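Local coordinates for sulfate transporter sulfate transporter family protein (Wolinella succinogenes, PDB 4DGF) that probably carries sulfate or related anions across the membrane as a SulP-family transporter, of which this chain is the STAS domain, at residues A[31-35]-A[36-40]; A[42-45]-A[46-50]; A[94-97]-A[98-102]; A[116-119]-A[120-124]. All blocks are in the same frame, centred on the assembly; numbering follows the deposited sequence.

Contact 1. Residues A[31-35]-A[36-40]; sequences GPFFF and GVADR. With FMT (formic acid), chain D.
Phe35 O holds two donors at the start of helix 35-41: Asp39 N, at 2.9 Å, and a water that also reaches Asp39 OD2 weakly. One residue back, Phe34 O receives Ala38 N at 2.9 Å. Phe34 is the N-cap, but its phenyl side chain has no acceptor to offer; instead a second water accepts from both Phe34 N and Val37 N, 3.0 Å from each, and so serves an amide of the first turn. Phe33 turns its ring in beneath this turn because CG stands anti to the backbone N (chi1 -172°). Val37 CG1 comes down on one face in a CH-pi contact, 3.7 Å from the centroid of the Phe33 ring and displaced toward the CD2-CE2 rim, the two side chains crossing at about a right angle. The same ring touches Ala72 and Leu73 of helix 67-83; an alanine in place of Phe33 would probably leave Val37 CG1 facing a gap between the two helices. Arg40 grips a formate, probably from the crystallisation liquor, with the edge of its guanidinium: NE meets FMT O1 at 2.7 Å, and NH2 meets FMT O2 at 2.9 Å. Tyr27 OH and Asn30 N complete the formate's site. An inverse gamma turn centred on Phe33, followed directly by the N-cap, closes the connection from strand 24-28 and leads into helix 35-41 of the STAS fold.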
loop_
_atom_site.group_PDB
_atom_site.type_symbol
_atom_site.label_atom_id
_atom_site.label_comp_id
_atom_site.label_asym_id
_atom_site.label_seq_id
_atom_site.Cartn_x
_atom_site.Cartn_y
_atom_site.Cartn_z
ATOM N N GLY A 31 7.362 -10.177 0.738
ATOM C CA GLY A 31 8.643 -10.289 -0.018
ATOM C C GLY A 31 8.511 -9.764 -1.399
ATOM O O GLY A 31 7.623 -8.998 -1.673
ATOM N N PRO A 32 9.254 -10.291 -2.357
ATOM C CA PRO A 32 9.116 -9.944 -3.797
ATOM C C PRO A 32 7.688 -10.003 -4.255
ATOM O O PRO A 32 7.002 -10.956 -3.869
ATOM C CB PRO A 32 9.953 -11.034 -4.478
ATOM C CG PRO A 32 11.066 -11.173 -3.500
ATOM C CD PRO A 32 10.362 -11.245 -2.149
ATOM N N PHE A 33 7.226 -8.987 -4.985
ATOM C CA PHE A 33 5.785 -8.944 -5.322
ATOM C C PHE A 33 5.616 -9.561 -6.676
ATOM O O PHE A 33 5.567 -8.883 -7.745
ATOM C CB PHE A 33 5.391 -7.473 -5.238
ATOM C CG PHE A 33 3.913 -7.194 -5.351
ATOM C CD1 PHE A 33 3.440 -5.948 -4.898
ATOM C CD2 PHE A 33 3.007 -8.111 -5.884
ATOM C CE1 PHE A 33 2.100 -5.583 -5.019
ATOM C CE2 PHE A 33 1.699 -7.768 -5.998
ATOM C CZ PHE A 33 1.272 -6.458 -5.580
ATOM N N PHE A 34 5.508 -10.895 -6.652
ATOM C CA PHE A 34 5.354 -11.677 -7.846
ATOM C C PHE A 34 3.949 -12.373 -7.806
ATOM O O PHE A 34 3.034 -11.857 -7.131
ATOM C CB PHE A 34 6.478 -12.749 -8.039
ATOM C CG PHE A 34 7.867 -12.228 -8.081
ATOM C CD1 PHE A 34 8.122 -10.918 -8.556
ATOM C CD2 PHE A 34 9.004 -13.055 -7.663
ATOM C CE1 PHE A 34 9.447 -10.428 -8.561
ATOM C CE2 PHE A 34 10.310 -12.545 -7.749
ATOM C CZ PHE A 34 10.507 -11.188 -8.173
ATOM N N PHE A 35 3.831 -13.548 -8.451
ATOM C CA PHE A 35 2.433 -14.042 -8.657
ATOM C C PHE A 35 1.844 -14.431 -7.300
ATOM O O PHE A 35 0.626 -14.367 -7.138
ATOM C CB PHE A 35 2.429 -15.274 -9.619
ATOM C CG PHE A 35 2.894 -16.563 -9.002
ATOM C CD1 PHE A 35 1.955 -17.487 -8.486
ATOM C CD2 PHE A 35 4.263 -16.859 -8.854
ATOM C CE1 PHE A 35 2.380 -18.699 -7.899
ATOM C CE2 PHE A 35 4.706 -18.089 -8.307
ATOM C CZ PHE A 35 3.726 -18.973 -7.780
ATOM N N GLY A 36 2.697 -14.928 -6.359
ATOM C CA GLY A 36 2.161 -15.393 -4.982
ATOM C C GLY A 36 1.428 -14.257 -4.283
ATOM O O GLY A 36 0.273 -14.400 -3.797
ATOM N N VAL A 37 2.106 -13.101 -4.142
ATOM C CA VAL A 37 1.544 -11.923 -3.502
ATOM C C VAL A 37 0.353 -11.463 -4.344
ATOM O O VAL A 37 -0.725 -11.105 -3.819
ATOM C CB VAL A 37 2.529 -10.850 -3.407
ATOM C CG1 VAL A 37 1.967 -9.509 -2.971
ATOM C CG2 VAL A 37 3.715 -11.247 -2.547
ATOM N N ALA A 38 0.564 -11.404 -5.639
ATOM C CA ALA A 38 -0.581 -10.964 -6.487
ATOM C C ALA A 38 -1.852 -11.794 -6.183
ATOM O O ALA A 38 -2.892 -11.204 -6.077
ATOM C CB ALA A 38 -0.161 -11.029 -7.943
ATOM N N ASP A 39 -1.752 -13.092 -6.067
ATOM C CA ASP A 39 -2.920 -13.980 -5.843
ATOM C C ASP A 39 -3.580 -13.637 -4.501
ATOM O O ASP A 39 -4.796 -13.744 -4.327
ATOM C CB ASP A 39 -2.476 -15.436 -5.787
ATOM C CG ASP A 39 -3.069 -16.261 -6.887
ATOM O OD1 ASP A 39 -4.346 -16.241 -6.936
ATOM O OD2 ASP A 39 -2.265 -16.932 -7.661
ATOM N N ARG A 40 -2.765 -13.275 -3.538
ATOM C CA ARG A 40 -3.311 -12.930 -2.181
ATOM C C ARG A 40 -3.905 -11.503 -2.088
ATOM O O ARG A 40 -4.958 -11.297 -1.459
ATOM C CB ARG A 40 -2.244 -13.077 -1.146
ATOM C CG ARG A 40 -1.833 -14.504 -0.963
ATOM C CD ARG A 40 -0.824 -14.655 0.155
ATOM N NE ARG A 40 0.465 -13.977 0.018
ATOM C CZ ARG A 40 1.571 -14.531 -0.435
ATOM N NH1 ARG A 40 1.654 -15.840 -0.873
ATOM N NH2 ARG A 40 2.664 -13.838 -0.396
HETATM C C FMT D . 1.323 -10.864 1.422
HETATM O O1 FMT D . 0.442 -11.305 0.665
HETATM O O2 FMT D . 2.495 -11.368 1.207
HETATM O O HOH W 1 5.060 -13.263 -4.817
HETATM O O HOH W 2 -1.005 -14.372 -9.482
#

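Contact 2. Residues A[42-45]-A[46-50]; sequences KGVL and DVIEE
Gly43 O faces two backbone amides, those of Asp46 and Val47, and both bonds are weak: Asp46 N lies 2.9 Å from Gly43 O and Val47 N lies 3.5 Å from it, each bent well away from a straight N-H line. Val47 N is better aligned with Val44 O, at 3.2 Å and an N-H...O angle of 153°, although it approaches from above the carbonyl plane, 63° out of it. Farther along, a water donates to two carbonyls, bridging Leu45 O, within the turn, to Ile48 O, where the chain leaves it. Gly43 itself has a positive phi (77°), which lets the chain swing round directly after Lys42 leaves helical geometry. This turn belongs to the connection between helix 35-41 and strand 54-58, the return leg of a beta-alpha-beta crossover in the STAS fold. The apolar contacts converge on the end of Ile48: its CG1 lies anti to its own carbonyl carbon, beside the backbone N, which carries CD1 back to 4.2 Å from Val44 CG1 and the same 4.2 Å from Leu45 CD2. Van der Waals contacts with a carbonyl are closer: Val44 O lies 3.5 Å from Ile48 CG1 and 3.4 Å from Val47 CG2. The Leu45 side chain is buried against Ser79, Cys80 and Arg83 of helix 67-83 and against Phe55 of strand 54-58, which Val44 also touches. A salt bridge leads out of the turn: Asp46 OD1 pairs with Arg83 NH2 of helix 67-83.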
loop_
_atom_site.group_PDB
_atom_site.type_symbol
_atom_site.label_atom_id
_atom_site.label_comp_id
_atom_site.label_asym_id
_atom_site.label_seq_id
_atom_site.Cartn_x
_atom_site.Cartn_y
_atom_site.Cartn_z
ATOM N N LYS A 42 -5.296 -9.848 -4.602
ATOM C CA LYS A 42 -6.474 -9.746 -5.503
ATOM C C LYS A 42 -7.742 -9.799 -4.739
ATOM O O LYS A 42 -8.075 -10.788 -4.075
ATOM C CB LYS A 42 -6.525 -10.853 -6.572
ATOM C CG LYS A 42 -7.491 -10.436 -7.709
ATOM C CD LYS A 42 -7.436 -11.404 -8.863
ATOM C CE LYS A 42 -8.011 -10.677 -10.064
ATOM N NZ LYS A 42 -8.791 -11.598 -10.936
ATOM N N GLY A 43 -8.567 -8.772 -4.946
ATOM C CA GLY A 43 -9.913 -8.806 -4.420
ATOM C C GLY A 43 -10.015 -8.532 -2.933
ATOM O O GLY A 43 -11.129 -8.628 -2.357
ATOM N N VAL A 44 -8.909 -8.129 -2.287
ATOM C CA VAL A 44 -8.970 -7.869 -0.870
ATOM C C VAL A 44 -10.014 -6.812 -0.501
ATOM O O VAL A 44 -10.695 -6.977 0.497
ATOM C CB VAL A 44 -7.593 -7.435 -0.341
ATOM C CG1 VAL A 44 -7.727 -6.693 0.984
ATOM C CG2 VAL A 44 -6.686 -8.708 -0.105
ATOM N N LEU A 45 -10.199 -5.748 -1.292
ATOM C CA LEU A 45 -11.219 -4.795 -0.885
ATOM C C LEU A 45 -12.648 -5.359 -1.085
ATOM O O LEU A 45 -13.559 -4.892 -0.466
ATOM C CB LEU A 45 -11.052 -3.475 -1.623
ATOM C CG LEU A 45 -10.173 -2.365 -1.070
ATOM C CD1 LEU A 45 -10.510 -1.155 -1.930
ATOM C CD2 LEU A 45 -10.368 -1.988 0.400
ATOM N N ASP A 46 -12.880 -6.341 -1.953
ATOM C CA ASP A 46 -14.251 -6.907 -2.046
ATOM C C ASP A 46 -14.583 -7.843 -0.858
ATOM O O ASP A 46 -15.743 -8.269 -0.755
ATOM C CB ASP A 46 -14.428 -7.772 -3.293
ATOM C CG ASP A 46 -14.172 -6.999 -4.617
ATOM O OD1 ASP A 46 -14.631 -5.813 -4.741
ATOM O OD2 ASP A 46 -13.508 -7.598 -5.527
ATOM N N VAL A 47 -13.611 -8.186 0.003
ATOM C CA VAL A 47 -13.947 -9.011 1.191
ATOM C C VAL A 47 -13.773 -8.303 2.542
ATOM O O VAL A 47 -13.849 -8.940 3.579
ATOM C CB VAL A 47 -13.189 -10.365 1.185
ATOM C CG1 VAL A 47 -13.389 -11.047 -0.168
ATOM C CG2 VAL A 47 -11.698 -10.128 1.418
ATOM N N ILE A 48 -13.542 -6.997 2.558
ATOM C CA ILE A 48 -13.648 -6.276 3.781
ATOM C C ILE A 48 -15.108 -5.734 3.834
ATOM O O ILE A 48 -15.587 -5.142 2.854
ATOM C CB ILE A 48 -12.657 -5.134 3.831
ATOM C CG1 ILE A 48 -11.229 -5.688 3.743
ATOM C CG2 ILE A 48 -12.881 -4.337 5.105
ATOM C CD1 ILE A 48 -10.166 -4.594 3.630
ATOM N N GLU A 49 -15.814 -6.002 4.932
ATOM C CA GLU A 49 -17.232 -5.594 5.065
ATOM C C GLU A 49 -17.347 -4.071 5.312
ATOM O O GLU A 49 -18.140 -3.394 4.654
ATOM C CB GLU A 49 -17.947 -6.402 6.174
ATOM N N GLU A 50 -16.546 -3.546 6.236
ATOM C CA GLU A 50 -16.510 -2.103 6.505
ATOM C C GLU A 50 -15.365 -1.409 5.743
ATOM O O GLU A 50 -14.238 -1.315 6.240
ATOM C CB GLU A 50 -16.407 -1.810 8.015
ATOM C CG GLU A 50 -16.365 -0.328 8.345
ATOM C CD GLU A 50 -16.623 -0.035 9.819
ATOM O OE1 GLU A 50 -17.778 -0.182 10.272
ATOM O OE2 GLU A 50 -15.663 0.352 10.519
HETATM O O HOH W 3 -14.375 -2.930 1.447
#

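Contact 3. Residues A[94-97]-A[98-102]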
loop_
_atom_site.group_PDB
_atom_site.type_symbol
_atom_site.label_atom_id
_atom_site.label_comp_id
_atom_site.label_asym_id
_atom_site.label_seq_id
_atom_site.Cartn_x
_atom_site.Cartn_y
_atom_site.Cartn_z
ATOM N N ASP A 94 14.272 3.090 -2.535
ATOM C CA ASP A 94 14.620 3.744 -3.801
ATOM C C ASP A 94 14.599 2.817 -5.020
ATOM O O ASP A 94 14.105 3.211 -6.060
ATOM C CB ASP A 94 16.021 4.355 -3.630
ATOM C CG ASP A 94 16.009 5.628 -2.818
ATOM O OD1 ASP A 94 14.921 6.143 -2.452
ATOM O OD2 ASP A 94 17.139 6.133 -2.527
ATOM N N ARG A 95 14.936 1.530 -4.849
ATOM C CA ARG A 95 14.877 0.628 -5.985
ATOM C C ARG A 95 13.427 0.313 -6.342
ATOM O O ARG A 95 13.015 0.407 -7.512
ATOM C CB ARG A 95 15.648 -0.626 -5.669
ATOM C CG ARG A 95 15.395 -1.597 -6.799
ATOM C CD ARG A 95 16.055 -2.885 -6.454
ATOM N NE ARG A 95 15.827 -3.668 -7.669
ATOM C CZ ARG A 95 16.459 -4.783 -7.978
ATOM N NH1 ARG A 95 17.343 -5.292 -7.123
ATOM N NH2 ARG A 95 16.113 -5.414 -9.099
ATOM N N LEU A 96 12.599 0.055 -5.322
ATOM C CA LEU A 96 11.168 -0.146 -5.687
ATOM C C LEU A 96 10.513 1.058 -6.362
ATOM O O LEU A 96 9.698 0.919 -7.324
ATOM C CB LEU A 96 10.388 -0.599 -4.440
ATOM C CG LEU A 96 8.908 -0.843 -4.742
ATOM C CD1 LEU A 96 8.756 -2.015 -5.703
ATOM C CD2 LEU A 96 8.290 -1.323 -3.420
ATOM N N TYR A 97 10.802 2.241 -5.861
ATOM C CA TYR A 97 10.217 3.458 -6.385
ATOM C C TYR A 97 10.599 3.554 -7.893
ATOM O O TYR A 97 9.747 3.878 -8.712
ATOM C CB TYR A 97 10.803 4.678 -5.615
ATOM C CG TYR A 97 10.258 5.998 -6.102
ATOM C CD1 TYR A 97 9.138 6.564 -5.532
ATOM C CD2 TYR A 97 10.887 6.642 -7.146
ATOM C CE1 TYR A 97 8.679 7.806 -5.971
ATOM C CE2 TYR A 97 10.425 7.855 -7.581
ATOM C CZ TYR A 97 9.303 8.418 -6.986
ATOM O OH TYR A 97 8.816 9.653 -7.421
ATOM N N GLY A 98 11.863 3.247 -8.170
ATOM C CA GLY A 98 12.347 3.351 -9.558
ATOM C C GLY A 98 11.519 2.418 -10.463
ATOM O O GLY A 98 11.153 2.838 -11.563
ATOM N N ALA A 99 11.219 1.192 -9.987
ATOM C CA ALA A 99 10.430 0.204 -10.763
ATOM C C ALA A 99 9.024 0.807 -10.963
ATOM O O ALA A 99 8.492 0.829 -12.064
ATOM C CB ALA A 99 10.414 -1.170 -10.084
ATOM N N LEU A 100 8.396 1.235 -9.859
ATOM C CA LEU A 100 7.038 1.700 -9.923
ATOM C C LEU A 100 6.972 2.960 -10.779
ATOM O O LEU A 100 5.993 3.124 -11.476
ATOM C CB LEU A 100 6.558 2.110 -8.485
ATOM C CG LEU A 100 6.422 0.927 -7.557
ATOM C CD1 LEU A 100 6.024 1.427 -6.155
ATOM C CD2 LEU A 100 5.355 -0.067 -8.047
ATOM N N ASN A 101 7.993 3.811 -10.753
ATOM C CA ASN A 101 7.995 4.990 -11.635
ATOM C C ASN A 101 8.120 4.621 -13.102
ATOM O O ASN A 101 7.285 5.115 -13.943
ATOM C CB ASN A 101 9.124 5.943 -11.246
ATOM C CG ASN A 101 8.815 7.386 -11.679
ATOM O OD1 ASN A 101 7.640 7.861 -11.665
ATOM N ND2 ASN A 101 9.851 8.083 -12.087
ATOM N N ARG A 102 9.000 3.654 -13.423
ATOM C CA ARG A 102 9.120 3.215 -14.844
ATOM C C ARG A 102 7.848 2.545 -15.352
ATOM O O ARG A 102 7.449 2.732 -16.488
ATOM C CB ARG A 102 10.299 2.323 -14.934
ATOM C CG ARG A 102 10.801 1.949 -16.366
ATOM C CD ARG A 102 11.345 3.176 -17.173
ATOM N NE ARG A 102 12.470 3.800 -16.487
ATOM C CZ ARG A 102 12.967 5.032 -16.771
ATOM N NH1 ARG A 102 12.499 5.739 -17.811
ATOM N NH2 ARG A 102 13.957 5.520 -16.054
#
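Four successive i to i+4 hydrogen bonds span the two segments as regular alpha-helix, the shortest joining Asn101 N to Tyr97 O at 2.7 Å and the most nearly linear joining Leu100 N to Leu96 O at 2.9 Å with an N-H...O angle of 170°. Gly98 N and Ala99 N complete the set with Asp94 O and Arg95 O. On the buried side Leu96 meets Leu100, the two side chains crossing obliquely with Leu96 CG 3.9 Å from Leu100 CD1. Leu100 CG also closes to 3.3 Å from Leu96 O, the carbonyl that its own amide uses. Helix 94-103 follows strand 86-90 of the parallel sheet in the STAS fold, and its leucines face inward: Leu100 packs on Met70 and Leu73 of helix 67-83, and Leu96 on Met59. With CG anti to the backbone N (chi1 180°), the Tyr97 ring stands out from the side of the helix; its CE2 still passes 4.3 Å from Asn101 CB, at an oblique approach. Asn101 CB also rests 3.3 Å from Tyr97 O. Tyr97, Leu100 and Asn101 all touch Ile106 of helix 105-109, and Tyr97 additionally reaches Val92 and Glu111.

Contact 4. Residues A[116-119]-A[120-124]; sequences DHID and KALAY
Lys120 runs its extended chain back past the helix start to Asp116, where NZ forms a salt bridge with Asp116 OD1 at 2.7 Å, using the syn lone pair of that oxygen. Asp116 holds its carboxylate there with CG between its backbone N and carbonyl carbon (chi1 60°). Lys120 N also bonds weakly to His117 O, which receives Ala121 N at 3.1 Å. Asp119 gives its amide to the N-cap: Asp119 N donates to His117 ND1 at 3.0 Å, so the imidazole side chain caps the first turn. Asp119 O takes Ala123 N, and the side-chain oxygen Asp119 OD1 makes a salt bridge with Lys18. Ile118 lies on the buried side, its CG1 4.0 Å from Leu122 CD1, while Ile118 O accepts Leu122 N at 2.8 Å. A serine at Leu122 would probably take away the branch that meets Ile118 CG1 and leave a gap against Ile56 of the sheet. Helix 118-130 thus lies on the parallel sheet of the STAS domain: Ile118 and Leu122 pack on Ile56 of strand 54-58, while Ile118 and Ala121 touch Ser90 of strand 86-90.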
loop_
_atom_site.group_PDB
_atom_site.type_symbol
_atom_site.label_atom_id
_atom_site.label_comp_id
_atom_site.label_asym_id
_atom_site.label_seq_id
_atom_site.Cartn_x
_atom_site.Cartn_y
_atom_site.Cartn_z
ATOM N N ASP A 116 8.552 6.385 2.544
ATOM C CA ASP A 116 9.591 5.459 2.728
ATOM C C ASP A 116 9.535 4.784 4.085
ATOM O O ASP A 116 10.453 3.971 4.389
ATOM C CB ASP A 116 10.969 6.082 2.517
ATOM C CG ASP A 116 11.246 7.223 3.476
ATOM O OD1 ASP A 116 10.593 7.309 4.522
ATOM O OD2 ASP A 116 12.167 8.058 3.209
ATOM N N HIS A 117 8.500 5.103 4.837
ATOM C CA HIS A 117 8.416 4.655 6.224
ATOM C C HIS A 117 6.976 4.681 6.667
ATOM O O HIS A 117 6.211 5.659 6.416
ATOM C CB HIS A 117 9.236 5.544 7.193
ATOM C CG HIS A 117 9.583 4.818 8.517
ATOM N ND1 HIS A 117 8.740 4.735 9.606
ATOM C CD2 HIS A 117 10.707 4.069 8.870
ATOM C CE1 HIS A 117 9.301 3.977 10.564
ATOM N NE2 HIS A 117 10.479 3.561 10.133
ATOM N N ILE A 118 6.633 3.646 7.466
ATOM C CA ILE A 118 5.287 3.466 7.984
ATOM C C ILE A 118 4.844 4.649 8.881
ATOM O O ILE A 118 3.672 5.120 8.841
ATOM C CB ILE A 118 5.130 2.110 8.739
ATOM C CG1 ILE A 118 3.679 1.826 9.128
ATOM C CG2 ILE A 118 6.055 2.003 9.991
ATOM C CD1 ILE A 118 2.673 2.011 7.983
ATOM N N ASP A 119 5.818 5.215 9.628
ATOM C CA ASP A 119 5.450 6.369 10.454
ATOM C C ASP A 119 4.925 7.555 9.656
ATOM O O ASP A 119 4.009 8.241 10.083
ATOM C CB ASP A 119 6.625 6.829 11.283
ATOM C CG ASP A 119 7.003 5.866 12.395
ATOM O OD1 ASP A 119 6.305 4.864 12.726
ATOM O OD2 ASP A 119 8.078 6.113 12.995
ATOM N N LYS A 120 5.520 7.818 8.512
ATOM C CA LYS A 120 5.058 8.916 7.676
ATOM C C LYS A 120 3.727 8.554 7.064
ATOM O O LYS A 120 2.903 9.447 6.917
ATOM C CB LYS A 120 6.057 9.159 6.516
ATOM C CG LYS A 120 7.458 9.411 7.018
ATOM C CD LYS A 120 8.458 9.643 5.876
ATOM C CE LYS A 120 9.767 10.067 6.567
ATOM N NZ LYS A 120 10.921 9.646 5.750
ATOM N N ALA A 121 3.572 7.282 6.572
ATOM C CA ALA A 121 2.291 6.991 5.960
ATOM C C ALA A 121 1.146 7.138 7.002
ATOM O O ALA A 121 -0.007 7.507 6.693
ATOM C CB ALA A 121 2.300 5.594 5.304
ATOM N N LEU A 122 1.428 6.668 8.203
ATOM C CA LEU A 122 0.427 6.738 9.265
ATOM C C LEU A 122 0.059 8.175 9.651
ATOM O O LEU A 122 -1.159 8.491 9.916
ATOM C CB LEU A 122 0.882 6.040 10.544
ATOM C CG LEU A 122 0.619 4.531 10.481
ATOM C CD1 LEU A 122 1.290 3.807 11.680
ATOM C CD2 LEU A 122 -0.842 4.054 10.353
ATOM N N ALA A 123 1.084 8.975 9.739
ATOM C CA ALA A 123 0.844 10.438 10.000
ATOM C C ALA A 123 -0.121 11.002 8.951
ATOM O O ALA A 123 -1.044 11.718 9.279
ATOM C CB ALA A 123 2.138 11.188 9.969
ATOM N N TYR A 124 0.145 10.736 7.646
ATOM C CA TYR A 124 -0.779 11.128 6.629
ATOM C C TYR A 124 -2.183 10.504 6.645
ATOM O O TYR A 124 -3.185 11.155 6.353
ATOM C CB TYR A 124 -0.076 10.917 5.279
ATOM C CG TYR A 124 -0.681 11.612 4.133
ATOM C CD1 TYR A 124 -0.772 13.029 4.134
ATOM C CD2 TYR A 124 -1.140 10.928 3.013
ATOM C CE1 TYR A 124 -1.305 13.703 3.041
ATOM C CE2 TYR A 124 -1.633 11.608 1.858
ATOM C CZ TYR A 124 -1.715 12.994 1.911
ATOM O OH TYR A 124 -2.231 13.716 0.851
#

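In the fold
Along the chain the four contacts come in series, 1 to 4. Contacts 1, 3 and 4 are early parts of helices 35-41, 94-103 and 118-130, and contact 2 is a turn in the link from helix 35-41 to strand 54-58. The centres of contacts 1 and 2 are about 17 Å apart. The nearest atoms of contact 3 lie about 6 Å from contact 1, and both pack on helix 67-83, as does contact 2. Contact 4 stands on the opposite side of the chain's centre from contacts 1 and 2, each about 23 Å away between centres. The parallel strands of the sheet thus have helices on both faces, the alpha/beta layering of a STAS domain.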